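Local coordinates for lactose Operon Repressor (Escherichia coli, PDB 1JYE), which represses transcription of the lactose operon by binding operator DNA, and releases it when an inducer sugar binds its core domain, at residues A[220-226]-A[249-255]; A[197-201]-A[242-246]; A[183-189]-A[214-220]; A[237-241]-A[266-270]. The protein carries 1 engineered substitution. One frame throughout, in Å; residues are numbered along the deposited sequence.

Contact 1 of 4, residues A[220-226]-A[249-255]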
loop_
_atom_site.group_PDB
_atom_site.type_symbol
_atom_site.label_atom_id
_atom_site.label_comp_id
_atom_site.label_asym_id
_atom_site.label_seq_id
_atom_site.Cartn_x
_atom_site.Cartn_y
_atom_site.Cartn_z
ATOM N N TRP A 220 12.762 -3.390 1.897
ATOM C CA TRP A 220 11.680 -2.597 1.296
ATOM C C TRP A 220 10.857 -1.840 2.342
ATOM O O TRP A 220 10.102 -0.930 1.993
ATOM C CB TRP A 220 10.716 -3.469 0.472
ATOM C CG TRP A 220 11.277 -4.152 -0.761
ATOM C CD1 TRP A 220 11.056 -5.450 -1.136
ATOM C CD2 TRP A 220 12.053 -3.561 -1.821
ATOM N NE1 TRP A 220 11.635 -5.700 -2.356
ATOM C CE2 TRP A 220 12.254 -4.562 -2.799
ATOM C CE3 TRP A 220 12.592 -2.285 -2.038
ATOM C CZ2 TRP A 220 12.973 -4.329 -3.982
ATOM C CZ3 TRP A 220 13.310 -2.052 -3.219
ATOM C CH2 TRP A 220 13.490 -3.073 -4.172
ATOM N N SER A 221 11.000 -2.199 3.615
ATOM C CA SER A 221 10.223 -1.537 4.669
ATOM C C SER A 221 10.882 -0.296 5.253
ATOM O O SER A 221 12.108 -0.159 5.250
ATOM C CB SER A 221 9.925 -2.513 5.815
ATOM O OG SER A 221 11.090 -2.769 6.587
ATOM N N ALA A 222 10.055 0.612 5.765
ATOM C CA ALA A 222 10.564 1.829 6.369
ATOM C C ALA A 222 11.459 1.492 7.556
ATOM O O ALA A 222 12.502 2.116 7.748
ATOM C CB ALA A 222 9.405 2.723 6.822
ATOM N N MET A 223 11.068 0.496 8.347
ATOM C CA MET A 223 11.870 0.142 9.510
ATOM C C MET A 223 13.263 -0.334 9.116
ATOM O O MET A 223 14.232 -0.047 9.816
ATOM C CB MET A 223 11.174 -0.927 10.356
ATOM C CG MET A 223 11.857 -1.172 11.707
ATOM S SD MET A 223 12.040 0.338 12.715
ATOM C CE MET A 223 10.363 0.551 13.311
ATOM N N SER A 224 13.378 -1.047 7.999
ATOM C CA SER A 224 14.703 -1.512 7.583
ATOM C C SER A 224 15.554 -0.310 7.172
ATOM O O SER A 224 16.768 -0.296 7.381
ATOM C CB SER A 224 14.602 -2.527 6.432
ATOM O OG SER A 224 14.271 -1.918 5.196
ATOM N N GLY A 225 14.917 0.705 6.596
ATOM C CA GLY A 225 15.650 1.897 6.201
ATOM C C GLY A 225 16.146 2.624 7.437
ATOM O O GLY A 225 17.256 3.158 7.469
ATOM N N PHE A 226 15.311 2.644 8.469
ATOM C CA PHE A 226 15.665 3.298 9.722
ATOM C C PHE A 226 16.821 2.566 10.405
ATOM O O PHE A 226 17.801 3.184 10.830
ATOM C CB PHE A 226 14.459 3.308 10.664
ATOM C CG PHE A 226 14.762 3.867 12.026
ATOM C CD1 PHE A 226 14.898 5.238 12.216
ATOM C CD2 PHE A 226 14.938 3.018 13.115
ATOM C CE1 PHE A 226 15.206 5.759 13.472
ATOM C CE2 PHE A 226 15.248 3.530 14.374
ATOM C CZ PHE A 226 15.382 4.902 14.551
ATOM N N MET A 249 11.783 2.805 2.396
ATOM C CA MET A 249 13.052 2.696 3.101
ATOM C C MET A 249 13.638 4.095 3.249
ATOM O O MET A 249 14.317 4.386 4.231
ATOM C CB MET A 249 14.031 1.787 2.347
ATOM C CG MET A 249 13.626 0.327 2.366
ATOM S SD MET A 249 14.959 -0.759 1.832
ATOM C CE MET A 249 15.012 -0.395 0.135
ATOM N N ALA A 250 13.366 4.967 2.281
ATOM C CA ALA A 250 13.874 6.337 2.348
ATOM C C ALA A 250 13.240 7.056 3.532
ATOM O O ALA A 250 13.892 7.854 4.203
ATOM C CB ALA A 250 13.581 7.091 1.050
ATOM N N LEU A 251 11.963 6.781 3.781
ATOM C CA LEU A 251 11.263 7.394 4.906
ATOM C C LEU A 251 11.988 7.002 6.192
ATOM O O LEU A 251 12.206 7.834 7.079
ATOM C CB LEU A 251 9.814 6.897 4.964
ATOM C CG LEU A 251 8.987 7.355 6.174
ATOM C CD1 LEU A 251 8.677 8.842 6.060
ATOM C CD2 LEU A 251 7.696 6.552 6.230
ATOM N N GLY A 252 12.350 5.726 6.285
ATOM C CA GLY A 252 13.054 5.232 7.452
ATOM C C GLY A 252 14.405 5.909 7.599
ATOM O O GLY A 252 14.800 6.289 8.697
ATOM N N ALA A 253 15.117 6.058 6.486
ATOM C CA ALA A 253 16.426 6.706 6.502
ATOM C C ALA A 253 16.285 8.147 6.968
ATOM O O ALA A 253 17.079 8.635 7.770
ATOM C CB ALA A 253 17.047 6.669 5.106
ATOM N N MET A 254 15.265 8.829 6.457
ATOM C CA MET A 254 15.022 10.217 6.822
ATOM C C MET A 254 14.764 10.342 8.320
ATOM O O MET A 254 15.225 11.290 8.959
ATOM C CB MET A 254 13.839 10.759 6.020
ATOM C CG MET A 254 14.166 10.976 4.547
ATOM S SD MET A 254 12.708 11.280 3.535
ATOM C CE MET A 254 12.081 12.773 4.307
ATOM N N ARG A 255 14.033 9.388 8.883
ATOM C CA ARG A 255 13.766 9.422 10.313
ATOM C C ARG A 255 15.071 9.223 11.084
ATOM O O ARG A 255 15.326 9.909 12.072
ATOM C CB ARG A 255 12.769 8.334 10.722
ATOM C CG ARG A 255 12.552 8.298 12.229
ATOM C CD ARG A 255 11.687 7.141 12.696
ATOM N NE ARG A 255 11.912 6.914 14.124
ATOM C CZ ARG A 255 11.837 5.731 14.722
ATOM N NH1 ARG A 255 11.531 4.644 14.028
ATOM N NH2 ARG A 255 12.115 5.628 16.016
#

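Contact 2 of 4, residues A[197-201]-A[242-246]. With GOL (glycerol), chain B.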
loop_
_atom_site.group_PDB
_atom_site.type_symbol
_atom_site.label_atom_id
_atom_site.label_comp_id
_atom_site.label_asym_id
_atom_site.label_seq_id
_atom_site.Cartn_x
_atom_site.Cartn_y
_atom_site.Cartn_z
ATOM N N ARG A 197 18.881 -2.589 -9.525
ATOM C CA ARG A 197 18.996 -1.229 -9.009
ATOM C C ARG A 197 20.367 -1.000 -8.369
ATOM O O ARG A 197 21.022 0.011 -8.631
ATOM C CB ARG A 197 17.874 -0.976 -7.992
ATOM C CG ARG A 197 17.671 0.477 -7.567
ATOM C CD ARG A 197 16.258 0.635 -6.982
ATOM N NE ARG A 197 15.275 0.195 -7.968
ATOM C CZ ARG A 197 14.013 -0.140 -7.705
ATOM N NH1 ARG A 197 13.539 -0.090 -6.465
ATOM N NH2 ARG A 197 13.229 -0.553 -8.692
ATOM N N LEU A 198 20.812 -1.942 -7.545
ATOM C CA LEU A 198 22.108 -1.797 -6.891
ATOM C C LEU A 198 23.240 -1.817 -7.920
ATOM O O LEU A 198 24.171 -1.015 -7.838
ATOM C CB LEU A 198 22.316 -2.911 -5.858
ATOM C CG LEU A 198 23.653 -2.898 -5.104
ATOM C CD1 LEU A 198 23.871 -1.542 -4.441
ATOM C CD2 LEU A 198 23.655 -4.014 -4.061
ATOM N N ALA A 199 23.157 -2.723 -8.889
ATOM C CA ALA A 199 24.194 -2.816 -9.919
ATOM C C ALA A 199 24.255 -1.514 -10.705
ATOM O O ALA A 199 25.338 -1.044 -11.070
ATOM C CB ALA A 199 23.907 -3.983 -10.855
ATOM N N GLY A 200 23.085 -0.940 -10.966
ATOM C CA GLY A 200 23.013 0.311 -11.699
ATOM C C GLY A 200 23.663 1.453 -10.950
ATOM O O GLY A 200 24.411 2.233 -11.544
ATOM N N TRP A 201 23.378 1.575 -9.653
ATOM C CA TRP A 201 23.988 2.643 -8.874
ATOM C C TRP A 201 25.502 2.539 -8.963
ATOM O O TRP A 201 26.183 3.537 -9.178
ATOM C CB TRP A 201 23.592 2.575 -7.402
ATOM C CG TRP A 201 22.198 3.005 -7.136
ATOM C CD1 TRP A 201 21.471 3.915 -7.843
ATOM C CD2 TRP A 201 21.381 2.598 -6.037
ATOM N NE1 TRP A 201 20.244 4.105 -7.247
ATOM C CE2 TRP A 201 20.165 3.307 -6.137
ATOM C CE3 TRP A 201 21.559 1.704 -4.974
ATOM C CZ2 TRP A 201 19.128 3.150 -5.210
ATOM C CZ3 TRP A 201 20.529 1.546 -4.053
ATOM C CH2 TRP A 201 19.330 2.269 -4.179
ATOM N N MET A 242 22.430 9.951 0.209
ATOM C CA MET A 242 22.089 8.536 0.190
ATOM C C MET A 242 21.153 8.209 -0.965
ATOM O O MET A 242 20.211 8.950 -1.238
ATOM C CB MET A 242 21.384 8.131 1.493
ATOM C CG MET A 242 22.218 8.228 2.758
ATOM S SD MET A 242 21.235 7.743 4.202
ATOM C CE MET A 242 21.192 5.971 4.022
ATOM N N LEU A 243 21.432 7.105 -1.654
ATOM C CA LEU A 243 20.566 6.622 -2.723
ATOM C C LEU A 243 19.850 5.453 -2.048
ATOM O O LEU A 243 20.494 4.507 -1.596
ATOM C CB LEU A 243 21.396 6.130 -3.916
ATOM C CG LEU A 243 21.946 7.254 -4.796
ATOM C CD1 LEU A 243 23.088 6.727 -5.664
ATOM C CD2 LEU A 243 20.825 7.825 -5.652
ATOM N N VAL A 244 18.524 5.530 -1.952
ATOM C CA VAL A 244 17.745 4.483 -1.290
ATOM C C VAL A 244 16.849 3.748 -2.289
ATOM O O VAL A 244 16.246 4.368 -3.166
ATOM C CB VAL A 244 16.910 5.095 -0.142
ATOM C CG1 VAL A 244 16.207 4.000 0.639
ATOM C CG2 VAL A 244 17.826 5.901 0.776
ATOM N N ALA A 245 16.762 2.426 -2.135
ATOM C CA ALA A 245 16.030 1.564 -3.060
ATOM C C ALA A 245 14.532 1.783 -3.246
ATOM O O ALA A 245 13.974 1.359 -4.254
ATOM C CB ALA A 245 16.314 0.097 -2.729
ATOM N N ASN A 246 13.869 2.396 -2.273
ATOM C CA ASN A 246 12.456 2.710 -2.456
ATOM C C ASN A 246 12.055 3.809 -1.494
ATOM O O ASN A 246 12.809 4.150 -0.585
ATOM C CB ASN A 246 11.559 1.450 -2.370
ATOM C CG ASN A 246 11.264 0.995 -0.950
ATOM O OD1 ASN A 246 11.940 1.369 -0.001
ATOM N ND2 ASN A 246 10.242 0.146 -0.814
HETATM C C1 GOL B . 9.673 -1.558 -4.440
HETATM O O1 GOL B . 9.042 -0.538 -3.677
HETATM C C2 GOL B . 9.896 -1.071 -5.872
HETATM O O2 GOL B . 10.813 0.012 -5.875
HETATM C C3 GOL B . 10.433 -2.199 -6.747
HETATM O O3 GOL B . 10.672 -1.709 -8.058
#

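Contact 3 of 4, residues A[183-189]-A[214-220]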
loop_
_atom_site.group_PDB
_atom_site.type_symbol
_atom_site.label_atom_id
_atom_site.label_comp_id
_atom_site.label_asym_id
_atom_site.label_seq_id
_atom_site.Cartn_x
_atom_site.Cartn_y
_atom_site.Cartn_z
ATOM N N ALA A 183 26.265 7.105 0.110
ATOM C CA ALA A 183 26.001 5.784 0.658
ATOM C C ALA A 183 24.817 5.187 -0.090
ATOM O O ALA A 183 23.953 5.917 -0.580
ATOM C CB ALA A 183 25.690 5.873 2.152
ATOM N N LEU A 184 24.793 3.862 -0.185
ATOM C CA LEU A 184 23.724 3.156 -0.878
ATOM C C LEU A 184 22.934 2.274 0.075
ATOM O O LEU A 184 23.508 1.602 0.929
ATOM C CB LEU A 184 24.300 2.262 -1.981
ATOM C CG LEU A 184 25.265 2.887 -2.992
ATOM C CD1 LEU A 184 25.730 1.808 -3.974
ATOM C CD2 LEU A 184 24.587 4.030 -3.723
ATOM N N LEU A 185 21.612 2.285 -0.065
ATOM C CA LEU A 185 20.759 1.429 0.752
ATOM C C LEU A 185 19.926 0.646 -0.249
ATOM O O LEU A 185 18.933 1.146 -0.781
ATOM C CB LEU A 185 19.853 2.249 1.678
ATOM C CG LEU A 185 18.834 1.421 2.475
ATOM C CD1 LEU A 185 19.528 0.259 3.181
ATOM C CD2 LEU A 185 18.138 2.320 3.487
ATOM N N ALA A 186 20.356 -0.584 -0.508
ATOM C CA ALA A 186 19.703 -1.452 -1.476
ATOM C C ALA A 186 18.493 -2.188 -0.932
ATOM O O ALA A 186 18.306 -2.297 0.280
ATOM C CB ALA A 186 20.716 -2.467 -2.014
ATOM N N GLY A 187 17.670 -2.682 -1.851
ATOM C CA GLY A 187 16.508 -3.461 -1.470
ATOM C C GLY A 187 17.020 -4.866 -1.203
ATOM O O GLY A 187 18.217 -5.115 -1.353
ATOM N N PRO A 188 16.153 -5.809 -0.812
ATOM C CA PRO A 188 16.601 -7.178 -0.542
ATOM C C PRO A 188 17.181 -7.809 -1.805
ATOM O O PRO A 188 16.505 -7.912 -2.825
ATOM C CB PRO A 188 15.329 -7.862 -0.047
ATOM C CG PRO A 188 14.242 -7.125 -0.782
ATOM C CD PRO A 188 14.690 -5.689 -0.685
ATOM N N LEU A 189 18.437 -8.235 -1.736
ATOM C CA LEU A 189 19.077 -8.800 -2.917
ATOM C C LEU A 189 18.501 -10.113 -3.430
ATOM O O LEU A 189 18.951 -10.628 -4.448
ATOM C CB LEU A 189 20.590 -8.913 -2.694
ATOM C CG LEU A 189 21.254 -7.555 -2.429
ATOM C CD1 LEU A 189 22.766 -7.736 -2.395
ATOM C CD2 LEU A 189 20.864 -6.549 -3.518
ATOM N N ALA A 214 29.756 3.601 1.729
ATOM C CA ALA A 214 29.073 2.512 2.405
ATOM C C ALA A 214 27.877 2.049 1.597
ATOM O O ALA A 214 27.267 2.830 0.871
ATOM C CB ALA A 214 28.613 2.954 3.795
ATOM N N GLU A 215 27.573 0.761 1.700
ATOM C CA GLU A 215 26.411 0.202 1.031
ATOM C C GLU A 215 25.827 -0.854 1.948
ATOM O O GLU A 215 26.546 -1.690 2.506
ATOM C CB GLU A 215 26.755 -0.383 -0.352
ATOM C CG GLU A 215 27.721 -1.559 -0.392
ATOM C CD GLU A 215 27.858 -2.126 -1.802
ATOM O OE1 GLU A 215 29.002 -2.290 -2.276
ATOM O OE2 GLU A 215 26.818 -2.408 -2.441
ATOM N N ARG A 216 24.515 -0.782 2.128
ATOM C CA ARG A 216 23.805 -1.708 2.991
ATOM C C ARG A 216 22.600 -2.275 2.263
ATOM O O ARG A 216 22.319 -1.901 1.121
ATOM C CB ARG A 216 23.380 -0.995 4.279
ATOM C CG ARG A 216 24.529 -0.821 5.271
ATOM C CD ARG A 216 24.189 0.184 6.361
ATOM N NE ARG A 216 25.181 0.179 7.434
ATOM C CZ ARG A 216 25.208 -0.708 8.424
ATOM N NH1 ARG A 216 24.293 -1.667 8.487
ATOM N NH2 ARG A 216 26.150 -0.635 9.359
ATOM N N GLU A 217 21.892 -3.178 2.934
ATOM C CA GLU A 217 20.738 -3.844 2.348
ATOM C C GLU A 217 19.552 -3.858 3.308
ATOM O O GLU A 217 19.700 -4.203 4.480
ATOM C CB GLU A 217 21.126 -5.282 1.994
ATOM C CG GLU A 217 20.037 -6.108 1.339
ATOM C CD GLU A 217 20.444 -7.561 1.174
ATOM O OE1 GLU A 217 21.655 -7.864 1.301
ATOM O OE2 GLU A 217 19.563 -8.401 0.909
ATOM N N GLY A 218 18.382 -3.485 2.796
ATOM C CA GLY A 218 17.173 -3.469 3.607
ATOM C C GLY A 218 16.172 -4.486 3.088
ATOM O O GLY A 218 16.555 -5.419 2.384
ATOM N N ASP A 219 14.890 -4.319 3.416
ATOM C CA ASP A 219 13.882 -5.273 2.956
ATOM C C ASP A 219 12.623 -4.632 2.365
ATOM O O ASP A 219 11.564 -5.267 2.329
ATOM C CB ASP A 219 13.479 -6.221 4.100
ATOM C CG ASP A 219 12.766 -5.505 5.240
ATOM O OD1 ASP A 219 12.373 -4.336 5.066
ATOM O OD2 ASP A 219 12.589 -6.122 6.314
ATOM N N TRP A 220 12.762 -3.390 1.897
ATOM C CA TRP A 220 11.680 -2.597 1.296
ATOM C C TRP A 220 10.857 -1.840 2.342
ATOM O O TRP A 220 10.102 -0.930 1.993
ATOM C CB TRP A 220 10.716 -3.469 0.472
ATOM C CG TRP A 220 11.277 -4.152 -0.761
ATOM C CD1 TRP A 220 11.056 -5.450 -1.136
ATOM C CD2 TRP A 220 12.053 -3.561 -1.821
ATOM N NE1 TRP A 220 11.635 -5.700 -2.356
ATOM C CE2 TRP A 220 12.254 -4.562 -2.799
ATOM C CE3 TRP A 220 12.592 -2.285 -2.038
ATOM C CZ2 TRP A 220 12.973 -4.329 -3.982
ATOM C CZ3 TRP A 220 13.310 -2.052 -3.219
ATOM C CH2 TRP A 220 13.490 -3.073 -4.172
#

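Contact 4 of 4, residues A[237-241]-A[266-270]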
loop_
_atom_site.group_PDB
_atom_site.type_symbol
_atom_site.label_atom_id
_atom_site.label_comp_id
_atom_site.label_asym_id
_atom_site.label_seq_id
_atom_site.Cartn_x
_atom_site.Cartn_y
_atom_site.Cartn_z
ATOM N N ILE A 237 29.956 6.574 10.039
ATOM C CA ILE A 237 29.932 6.784 8.598
ATOM C C ILE A 237 28.818 7.775 8.293
ATOM O O ILE A 237 27.636 7.446 8.400
ATOM C CB ILE A 237 29.678 5.463 7.846
ATOM C CG1 ILE A 237 30.806 4.475 8.155
ATOM C CG2 ILE A 237 29.586 5.723 6.346
ATOM C CD1 ILE A 237 30.655 3.121 7.486
ATOM N N VAL A 238 29.203 8.991 7.920
ATOM C CA VAL A 238 28.235 10.040 7.630
ATOM C C VAL A 238 28.386 10.574 6.213
ATOM O O VAL A 238 29.225 11.437 5.940
ATOM C CB VAL A 238 28.382 11.221 8.624
ATOM C CG1 VAL A 238 27.247 12.216 8.432
ATOM C CG2 VAL A 238 28.400 10.698 10.049
ATOM N N PRO A 239 27.571 10.064 5.283
ATOM C CA PRO A 239 27.648 10.524 3.898
ATOM C C PRO A 239 26.941 11.867 3.786
ATOM O O PRO A 239 26.280 12.300 4.728
ATOM C CB PRO A 239 26.909 9.428 3.142
ATOM C CG PRO A 239 25.796 9.092 4.104
ATOM C CD PRO A 239 26.531 9.028 5.440
ATOM N N THR A 240 27.092 12.536 2.649
ATOM C CA THR A 240 26.399 13.797 2.445
ATOM C C THR A 240 25.124 13.491 1.662
ATOM O O THR A 240 24.221 14.317 1.579
ATOM C CB THR A 240 27.257 14.828 1.670
ATOM O OG1 THR A 240 27.665 14.281 0.410
ATOM C CG2 THR A 240 28.484 15.216 2.487
ATOM N N ALA A 241 25.051 12.287 1.100
ATOM C CA ALA A 241 23.875 11.882 0.336
ATOM C C ALA A 241 23.684 10.370 0.343
ATOM O O ALA A 241 24.642 9.606 0.463
ATOM C CB ALA A 241 23.982 12.387 -1.102
ATOM N N ALA A 266 19.789 19.431 3.914
ATOM C CA ALA A 266 20.905 20.306 4.259
ATOM C C ALA A 266 22.156 19.561 4.725
ATOM O O ALA A 266 23.271 19.926 4.358
ATOM C CB ALA A 266 20.466 21.303 5.326
ATOM N N ASP A 267 21.975 18.525 5.539
ATOM C CA ASP A 267 23.106 17.752 6.042
ATOM C C ASP A 267 23.300 16.465 5.251
ATOM O O ASP A 267 24.408 16.156 4.819
ATOM C CB ASP A 267 22.907 17.438 7.528
ATOM C CG ASP A 267 23.014 18.678 8.402
ATOM O OD1 ASP A 267 22.365 18.719 9.466
ATOM O OD2 ASP A 267 23.760 19.611 8.026
ATOM N N ILE A 268 22.222 15.710 5.069
ATOM C CA ILE A 268 22.297 14.473 4.303
ATOM C C ILE A 268 21.147 14.418 3.310
ATOM O O ILE A 268 19.979 14.353 3.702
ATOM C CB ILE A 268 22.225 13.227 5.209
ATOM C CG1 ILE A 268 23.399 13.225 6.193
ATOM C CG2 ILE A 268 22.258 11.961 4.349
ATOM C CD1 ILE A 268 23.457 12.002 7.082
ATOM N N SER A 269 21.480 14.464 2.024
ATOM C CA SER A 269 20.469 14.407 0.976
ATOM C C SER A 269 20.005 12.972 0.797
ATOM O O SER A 269 20.760 12.025 1.034
ATOM C CB SER A 269 21.027 14.940 -0.346
ATOM O OG SER A 269 21.202 16.345 -0.298
ATOM N N VAL A 270 18.758 12.812 0.370
ATOM C CA VAL A 270 18.197 11.485 0.183
ATOM C C VAL A 270 17.393 11.395 -1.101
ATOM O O VAL A 270 16.605 12.289 -1.416
ATOM C CB VAL A 270 17.261 11.108 1.369
ATOM C CG1 VAL A 270 16.654 9.735 1.145
ATOM C CG2 VAL A 270 18.037 11.141 2.677
HETATM O O HOH W 1 26.694 15.017 6.042
#

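Contact 1 of 4, residues A[220-226]-A[249-255]
Trp220 leads into the helix that starts at Ala222. Its N gives a weak hydrogen bond to Met249 SD (3.4 Å), and its CE3 touches Met249 CE at 3.8 Å. Ser221 is the N-cap: Ser224 N donates to Ser221 OG (3.2 Å), and Ser221 OG also pairs with Asp219. Ala222 O receives a CA-H...O contact from Gly252 CA at 3.2 Å, and Ala222 CB meets Leu251 CD2 at 4.2 Å. Gly225 CA points a similar contact at Met249 O (3.4 Å). A CB on Gly225 or on Gly252 would clash with the facing backbone, so the two glycines let the helix axes approach to 6.2 Å, crossing at -39°. Phe226 CA lies 3.3 Å from Gly252 O. The Phe226 ring carries the Arg255 guanidinium flat on one face, centres 3.8 Å apart, a cation-pi stack, while Arg255 NE is salt-bridged to Glu259. Cys281 and Ser280 of the second subunit pack against Ala222 and Met223. Close backbone packing at the two glycines, together with the Met249 side chain and the Phe226-Arg255 stack, thus joins these helices at the dimer interface.

Contact 2 of 4, residues A[197-201]-A[242-246]
Residues 197-201 are a piece of helix 192-207, and residues 242-246 hold most of strand 241-244 and the turn that leads into the next helix. The backbones stay apart: the closest CA pairs are Arg197 with Ala245 at 7.2 Å and Trp201 with Leu243 at 8.1 Å. Side chains bridge this gap. Trp201 takes Leu243 CB over one face, a CH-pi contact 4.0 Å from the centroid of its six-membered ring. The ring edge reaches the backbone, with Trp201 CH2 3.3 Å from Ala245 N. Arg197 NH1 donates to Ala245 O at 2.7 Å. The same NH1 binds glycerol O2 at 2.8 Å, and Arg197 NH2 binds glycerol O3 at 2.9 Å. Asn246 ND2 reaches glycerol O1 at 3.2 Å, while Asn246 OD1 caps the following helix at Met249 N. Asp274 and Gln291 also hold the glycerol. Helix packing on a parallel sheet, with polar groups gathered at the C-terminal strand ends, is typical of the periplasmic binding protein-like fold. The glycerol is consistent with the inducer pocket of this family.

Contact 3 of 4, residues A[183-189]-A[214-220]
Strands 183-186 and 214-217 run parallel, their axes 12° apart and 4.6 Å at closest approach. Four backbone hydrogen bonds join the two segments. Leu184 N donates to Ala214 O (2.9 Å) and Arg216 N to Leu184 O (2.9 Å). Ala186 N then donates to Arg216 O (2.9 Å), and Gly218 N to Ala186 O (2.8 Å). Leu184 and Ala186 therefore spend both backbone polar groups on this strand, whereas Leu185 turns its own to strand 241-244, bonding to Leu243 and Ala245. Past the strands the pattern ends at Pro188, whose N lies 3.2 Å from Gly218 O but has no hydrogen to give. A side chain takes over: Leu189 N donates to Glu217 OE2 at 2.9 Å. The other charged groups find partners elsewhere. Arg216 is salt-bridged to Glu235 and also bonds Gln228; Glu215 bonds His202; Asp219 OD1 bonds Ser221 OG. Trp220 closes the end of the contact with one ring face. Pro188 CD lies 3.4 Å from the centroid of its five-membered ring, and Gly187 CA 4.0 Å from that of its six-membered ring, both CH-pi contacts. A CB on Gly187 would collide with Trp220 CH2. Main-chain bonding thus sets the strand pairing of this beta-alpha-beta unit, while a carboxylate and an indole face hold the loops beyond it.

Contact 4 of 4, residues A[237-241]-A[266-270]
Asp267 opens the contact through its backbone. A water donates to Asp267 O (2.8 Å) and to Pro239 O (3.0 Å), bridging two carbonyls that have no hydrogen to offer each other. The Asp267 carboxylate turns elsewhere and forms a salt bridge with Arg263. Ile268 supplies the apolar part: its CD1 meets Val238 CG1 at 4.0 Å, and its CG1 lies 3.4 Å from Pro239 O. Leu233 and Ile257, from the two helices nearby, also pack on Ile268. Ile268 CA makes a CA-H...O contact with Thr240 O at 3.3 Å. Ser269 N donates to that same oxygen, Thr240 O, at 2.8 Å, the direct hydrogen bond of the contact. Ser269 O in turn lies 3.2 Å from Ala241 CA. Ser269 pairs with Ala241 in a parallel bridge, CA atoms 4.3 Å apart, and its OG bonds Leu330 N. Val270 carries strand 269-271 onward, packing on Ala250. Here two neighbouring strands enter a parallel sheet from their N-terminal ends, joined through helix 247-259 in a beta-alpha-beta crossover, as in Rossmann-like alpha/beta domains.

Overall arrangement
All four contacts belong to one alpha/beta subdomain, built on a parallel sheet with strand order 214-217, 182-186, 241-244, 269-271. Contact 3 pairs the first two strands, and contact 4 starts the pairing of the last two. Contact 2 sets helix 192-207 against strand 241-244, and contact 1 joins helices 222-234 and 247-259. Contacts 2 and 3 lie closest, their centres about 7 Å apart; contacts 3 and 4 are about 16 Å apart. Along the chain contact 3 closes before contacts 1 and 4 open, while contact 2 crosses all three. Trp220, shared by contacts 1 and 3, adjoins the glycerol of contact 2, linking the helix pair at the dimer interface to the probable inducer pocket.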